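Local coordinates for protein lasso peptide isopeptidase AtxE2 (Asticcacaulis excentricus, PDB 5TXE) that hydrolyses the isopeptide bond of the lasso peptides astexin-2 and astexin-3, opening the threaded substrates into linear peptides, at residues 305-317 against 352-364. The protein carries 1 engineered substitution. Sequence-based numbering, arbitrary orientation.
Sequences TRMWGDETANVLY and QGCERQAKRLICA
Arg356 reaches from one four-stranded antiparallel sheet to Gly309 and Asp310 of the preceding one, joining two successive blades of the beta-propeller that accompanies the hydrolase domain in prolyl oligopeptidase relatives. The facing outermost strands, 305-310 and 354-357, run nearly parallel (11°) with axes 8.6 Å apart, and side chains fill the space between them. The chain of Arg356 bends at chi3 (61°), and its guanidinium is shared: NH1 donates to Ala358 O (2.9 Å), in the carbonyl plane on a lone pair, while NH2 makes a weak bond to Gly309 O. The Asp310 carboxylate stacks over one face, its plane 12° from that of the guanidinium, so the long salt bridge between Asp310 OD2 and Arg356 NH1 (3.6 Å) is one of charge alone. Asp310 OD1 and OD2 instead accept weak bonds from Ala313 N and Tyr317 OH. A leucine in place of Arg356 would probably leave the Asp310 charge without its mate and the Ala358 carbonyl without this donor. Further along, Arg306 CD lies toward the rim of one Trp308 face; on the opposite face Leu361 CD1 makes a CH-pi contact, 4.2 Å from the centroid of the six-membered ring. Cys354, disulfide-bonded to Cys363, sets CB 3.5 Å from Trp308 CZ2. Arg306 NH1 donates to Met307 O. Cys354 O, at the indole edge, receives a hydrogen bond from a bridging water, which accepts from Arg306 NE at 2.9 Å.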
loop_
_atom_site.group_PDB
_atom_site.type_symbol
_atom_site.label_atom_id
_atom_site.label_comp_id
_atom_site.label_asym_id
_atom_site.label_seq_id
_atom_site.Cartn_x
_atom_site.Cartn_y
_atom_site.Cartn_z
ATOM N N THR A 305 -18.051 -3.394 1.218
ATOM C CA THR A 305 -16.866 -3.197 0.344
ATOM C C THR A 305 -16.816 -4.105 -0.888
ATOM O O THR A 305 -16.029 -3.890 -1.785
ATOM C CB THR A 305 -15.589 -3.363 1.150
ATOM O OG1 THR A 305 -15.681 -4.583 1.891
ATOM C CG2 THR A 305 -15.432 -2.185 2.110
ATOM N N ARG A 306 -17.641 -5.132 -0.911
ATOM C CA ARG A 306 -17.634 -6.051 -2.018
ATOM C C ARG A 306 -18.899 -6.882 -1.952
ATOM O O ARG A 306 -19.232 -7.396 -0.893
ATOM C CB ARG A 306 -16.417 -7.003 -1.921
ATOM C CG ARG A 306 -15.673 -7.202 -3.224
ATOM C CD ARG A 306 -16.559 -7.729 -4.338
ATOM N NE ARG A 306 -15.790 -8.116 -5.515
ATOM C CZ ARG A 306 -16.323 -8.503 -6.690
ATOM N NH1 ARG A 306 -17.649 -8.576 -6.873
ATOM N NH2 ARG A 306 -15.520 -8.840 -7.710
ATOM N N MET A 307 -19.559 -7.081 -3.088
ATOM C CA MET A 307 -20.699 -8.033 -3.125
ATOM C C MET A 307 -20.676 -9.001 -4.334
ATOM O O MET A 307 -20.096 -8.702 -5.363
ATOM C CB MET A 307 -21.977 -7.224 -3.125
ATOM C CG MET A 307 -22.248 -6.490 -4.424
ATOM S SD MET A 307 -23.859 -5.674 -4.462
ATOM C CE MET A 307 -23.708 -4.472 -3.150
ATOM N N TRP A 308 -21.345 -10.137 -4.205
ATOM C CA TRP A 308 -21.437 -11.148 -5.270
ATOM C C TRP A 308 -22.822 -11.769 -5.323
ATOM O O TRP A 308 -23.340 -12.231 -4.272
ATOM C CB TRP A 308 -20.515 -12.323 -4.963
ATOM C CG TRP A 308 -19.045 -12.033 -4.967
ATOM C CD1 TRP A 308 -18.200 -12.163 -6.019
ATOM C CD2 TRP A 308 -18.256 -11.595 -3.862
ATOM N NE1 TRP A 308 -16.938 -11.816 -5.646
ATOM C CE2 TRP A 308 -16.948 -11.473 -4.319
ATOM C CE3 TRP A 308 -18.544 -11.272 -2.533
ATOM C CZ2 TRP A 308 -15.916 -11.040 -3.501
ATOM C CZ3 TRP A 308 -17.512 -10.870 -1.712
ATOM C CH2 TRP A 308 -16.208 -10.752 -2.203
ATOM N N GLY A 309 -23.429 -11.747 -6.516
ATOM C CA GLY A 309 -24.755 -12.337 -6.723
ATOM C C GLY A 309 -24.659 -13.784 -7.173
ATOM O O GLY A 309 -23.830 -14.114 -7.980
ATOM N N ASP A 310 -25.539 -14.640 -6.691
ATOM C CA ASP A 310 -25.552 -16.059 -7.085
ATOM C C ASP A 310 -26.975 -16.446 -7.465
ATOM O O ASP A 310 -27.791 -16.663 -6.562
ATOM C CB ASP A 310 -25.066 -16.908 -5.892
ATOM C CG ASP A 310 -25.033 -18.432 -6.175
ATOM O OD1 ASP A 310 -25.469 -18.865 -7.275
ATOM O OD2 ASP A 310 -24.528 -19.170 -5.266
ATOM N N GLU A 311 -27.252 -16.555 -8.770
ATOM C CA GLU A 311 -28.608 -16.880 -9.281
ATOM C C GLU A 311 -29.114 -18.261 -8.863
ATOM O O GLU A 311 -30.246 -18.409 -8.401
ATOM C CB GLU A 311 -28.667 -16.737 -10.828
ATOM C CG GLU A 311 -29.862 -15.929 -11.346
ATOM C CD GLU A 311 -29.447 -14.896 -12.379
ATOM O OE1 GLU A 311 -28.688 -13.965 -11.989
ATOM O OE2 GLU A 311 -29.880 -14.998 -13.562
ATOM N N THR A 312 -28.236 -19.246 -8.946
ATOM C CA THR A 312 -28.561 -20.614 -8.585
ATOM C C THR A 312 -29.051 -20.731 -7.138
ATOM O O THR A 312 -30.085 -21.354 -6.860
ATOM C CB THR A 312 -27.320 -21.491 -8.799
ATOM O OG1 THR A 312 -26.899 -21.322 -10.146
ATOM C CG2 THR A 312 -27.580 -22.961 -8.545
ATOM N N ALA A 313 -28.307 -20.151 -6.203
ATOM C CA ALA A 313 -28.675 -20.252 -4.797
ATOM C C ALA A 313 -29.683 -19.159 -4.459
ATOM O O ALA A 313 -30.289 -19.184 -3.383
ATOM C CB ALA A 313 -27.443 -20.121 -3.917
ATOM N N ASN A 314 -29.830 -18.198 -5.364
ATOM C CA ASN A 314 -30.682 -17.042 -5.155
ATOM C C ASN A 314 -30.264 -16.302 -3.872
ATOM O O ASN A 314 -31.062 -16.151 -2.938
ATOM C CB ASN A 314 -32.148 -17.496 -5.121
ATOM C CG ASN A 314 -33.106 -16.352 -5.014
ATOM O OD1 ASN A 314 -33.044 -15.380 -5.785
ATOM N ND2 ASN A 314 -34.025 -16.459 -4.056
ATOM N N VAL A 315 -28.985 -15.918 -3.793
ATOM C CA VAL A 315 -28.480 -15.179 -2.630
ATOM C C VAL A 315 -27.483 -14.134 -3.052
ATOM O O VAL A 315 -26.933 -14.201 -4.144
ATOM C CB VAL A 315 -27.852 -16.069 -1.517
ATOM C CG1 VAL A 315 -28.761 -17.223 -1.122
ATOM C CG2 VAL A 315 -26.549 -16.643 -1.946
ATOM N N LEU A 316 -27.331 -13.124 -2.200
ATOM C CA LEU A 316 -26.285 -12.152 -2.317
ATOM C C LEU A 316 -25.293 -12.405 -1.188
ATOM O O LEU A 316 -25.704 -12.704 -0.054
ATOM C CB LEU A 316 -26.868 -10.767 -2.167
ATOM C CG LEU A 316 -25.889 -9.640 -2.375
ATOM C CD1 LEU A 316 -25.521 -9.485 -3.843
ATOM C CD2 LEU A 316 -26.449 -8.363 -1.810
ATOM N N TYR A 317 -23.993 -12.362 -1.517
ATOM C CA TYR A 317 -22.942 -12.396 -0.503
ATOM C C TYR A 317 -22.218 -11.061 -0.493
ATOM O O TYR A 317 -22.062 -10.430 -1.527
ATOM C CB TYR A 317 -21.941 -13.472 -0.810
ATOM C CG TYR A 317 -22.506 -14.830 -1.060
ATOM C CD1 TYR A 317 -22.793 -15.692 -0.015
ATOM C CD2 TYR A 317 -22.703 -15.278 -2.368
ATOM C CE1 TYR A 317 -23.293 -16.958 -0.258
ATOM C CE2 TYR A 317 -23.178 -16.562 -2.627
ATOM C CZ TYR A 317 -23.487 -17.410 -1.588
ATOM O OH TYR A 317 -24.001 -18.696 -1.884
ATOM N N GLN A 352 -8.727 -10.575 0.099
ATOM C CA GLN A 352 -8.397 -9.727 -1.013
ATOM C C GLN A 352 -8.658 -10.447 -2.325
ATOM O O GLN A 352 -8.330 -11.628 -2.474
ATOM C CB GLN A 352 -6.902 -9.393 -0.903
ATOM C CG GLN A 352 -6.550 -8.639 0.366
ATOM C CD GLN A 352 -5.173 -8.988 0.898
ATOM O OE1 GLN A 352 -4.719 -10.126 0.804
ATOM N NE2 GLN A 352 -4.536 -8.032 1.531
ATOM N N GLY A 353 -9.195 -9.735 -3.292
ATOM C CA GLY A 353 -9.300 -10.266 -4.650
ATOM C C GLY A 353 -10.269 -11.419 -4.864
ATOM O O GLY A 353 -10.216 -12.110 -5.904
ATOM N N CYS A 354 -11.130 -11.638 -3.882
ATOM C CA CYS A 354 -11.998 -12.801 -3.866
ATOM C C CYS A 354 -12.846 -12.908 -5.130
ATOM O O CYS A 354 -13.383 -11.921 -5.626
ATOM C CB CYS A 354 -12.949 -12.735 -2.695
ATOM S SG CYS A 354 -12.268 -12.744 -1.009
ATOM N N GLU A 355 -12.977 -14.119 -5.625
ATOM C CA GLU A 355 -13.870 -14.442 -6.740
ATOM C C GLU A 355 -14.653 -15.737 -6.431
ATOM O O GLU A 355 -14.149 -16.654 -5.703
ATOM C CB GLU A 355 -13.073 -14.628 -8.023
ATOM C CG GLU A 355 -12.505 -13.317 -8.586
ATOM C CD GLU A 355 -11.940 -13.478 -10.006
ATOM O OE1 GLU A 355 -11.830 -14.620 -10.511
ATOM O OE2 GLU A 355 -11.572 -12.461 -10.624
ATOM N N ARG A 356 -15.892 -15.822 -6.941
ATOM C CA ARG A 356 -16.775 -16.954 -6.565
ATOM C C ARG A 356 -16.756 -18.067 -7.587
ATOM O O ARG A 356 -16.795 -17.818 -8.781
ATOM C CB ARG A 356 -18.198 -16.452 -6.373
ATOM C CG ARG A 356 -19.194 -17.469 -5.810
ATOM C CD ARG A 356 -20.584 -16.861 -5.584
ATOM N NE ARG A 356 -21.175 -16.369 -6.819
ATOM C CZ ARG A 356 -21.686 -17.153 -7.759
ATOM N NH1 ARG A 356 -21.794 -18.481 -7.581
ATOM N NH2 ARG A 356 -22.141 -16.606 -8.859
ATOM N N GLN A 357 -16.652 -19.288 -7.087
ATOM C CA GLN A 357 -16.937 -20.517 -7.842
ATOM C C GLN A 357 -18.035 -21.295 -7.081
ATOM O O GLN A 357 -17.773 -21.873 -6.007
ATOM C CB GLN A 357 -15.695 -21.429 -7.924
ATOM C CG GLN A 357 -15.977 -22.867 -8.414
ATOM C CD GLN A 357 -15.265 -23.921 -7.581
ATOM O OE1 GLN A 357 -15.493 -24.032 -6.372
ATOM N NE2 GLN A 357 -14.408 -24.710 -8.213
ATOM N N ALA A 358 -19.211 -21.373 -7.693
ATOM C CA ALA A 358 -20.380 -22.006 -7.093
ATOM C C ALA A 358 -20.612 -21.501 -5.668
ATOM O O ALA A 358 -20.889 -20.312 -5.494
ATOM C CB ALA A 358 -20.241 -23.524 -7.133
ATOM N N LYS A 359 -20.425 -22.366 -4.661
ATOM C CA LYS A 359 -20.606 -22.005 -3.262
ATOM C C LYS A 359 -19.292 -21.880 -2.445
ATOM O O LYS A 359 -19.266 -21.983 -1.200
ATOM C CB LYS A 359 -21.595 -22.978 -2.638
ATOM C CG LYS A 359 -23.011 -22.514 -2.906
ATOM C CD LYS A 359 -24.014 -23.520 -2.403
ATOM C CE LYS A 359 -25.343 -23.225 -3.082
ATOM N NZ LYS A 359 -26.358 -24.265 -2.801
ATOM N N ARG A 360 -18.204 -21.608 -3.164
ATOM C CA ARG A 360 -16.974 -21.138 -2.523
ATOM C C ARG A 360 -16.506 -19.776 -3.062
ATOM O O ARG A 360 -16.737 -19.385 -4.207
ATOM C CB ARG A 360 -15.853 -22.199 -2.502
ATOM C CG ARG A 360 -15.972 -23.292 -3.532
ATOM C CD ARG A 360 -15.729 -24.669 -2.926
ATOM N NE ARG A 360 -14.310 -24.975 -2.708
ATOM C CZ ARG A 360 -13.423 -25.191 -3.684
ATOM N NH1 ARG A 360 -13.750 -25.118 -4.977
ATOM N NH2 ARG A 360 -12.173 -25.472 -3.350
ATOM N N LEU A 361 -15.850 -19.058 -2.173
ATOM C CA LEU A 361 -15.088 -17.895 -2.506
ATOM C C LEU A 361 -13.619 -18.351 -2.506
ATOM O O LEU A 361 -13.182 -19.039 -1.595
ATOM C CB LEU A 361 -15.331 -16.858 -1.412
ATOM C CG LEU A 361 -15.508 -15.418 -1.804
ATOM C CD1 LEU A 361 -16.421 -15.257 -3.015
ATOM C CD2 LEU A 361 -16.062 -14.659 -0.618
ATOM N N ILE A 362 -12.890 -17.991 -3.541
ATOM C CA ILE A 362 -11.443 -18.128 -3.527
ATOM C C ILE A 362 -10.827 -16.756 -3.334
ATOM O O ILE A 362 -11.068 -15.855 -4.148
ATOM C CB ILE A 362 -10.956 -18.729 -4.836
ATOM C CG1 ILE A 362 -11.420 -20.194 -4.861
ATOM C CG2 ILE A 362 -9.444 -18.837 -4.869
ATOM C CD1 ILE A 362 -12.733 -20.484 -5.489
ATOM N N CYS A 363 -10.023 -16.629 -2.301
ATOM C CA CYS A 363 -9.473 -15.339 -1.855
ATOM C C CYS A 363 -7.967 -15.368 -1.578
ATOM O O CYS A 363 -7.418 -16.403 -1.192
ATOM C CB CYS A 363 -10.115 -14.953 -0.522
ATOM S SG CYS A 363 -11.902 -14.842 -0.579
ATOM N N ALA A 364 -7.307 -14.219 -1.689
ATOM C CA ALA A 364 -6.069 -14.062 -0.950
ATOM C C ALA A 364 -6.444 -13.667 0.460
ATOM O O ALA A 364 -7.450 -13.017 0.667
ATOM C CB ALA A 364 -5.188 -12.988 -1.584
HETATM O O HOH W 1 -12.959 -8.817 -5.445
#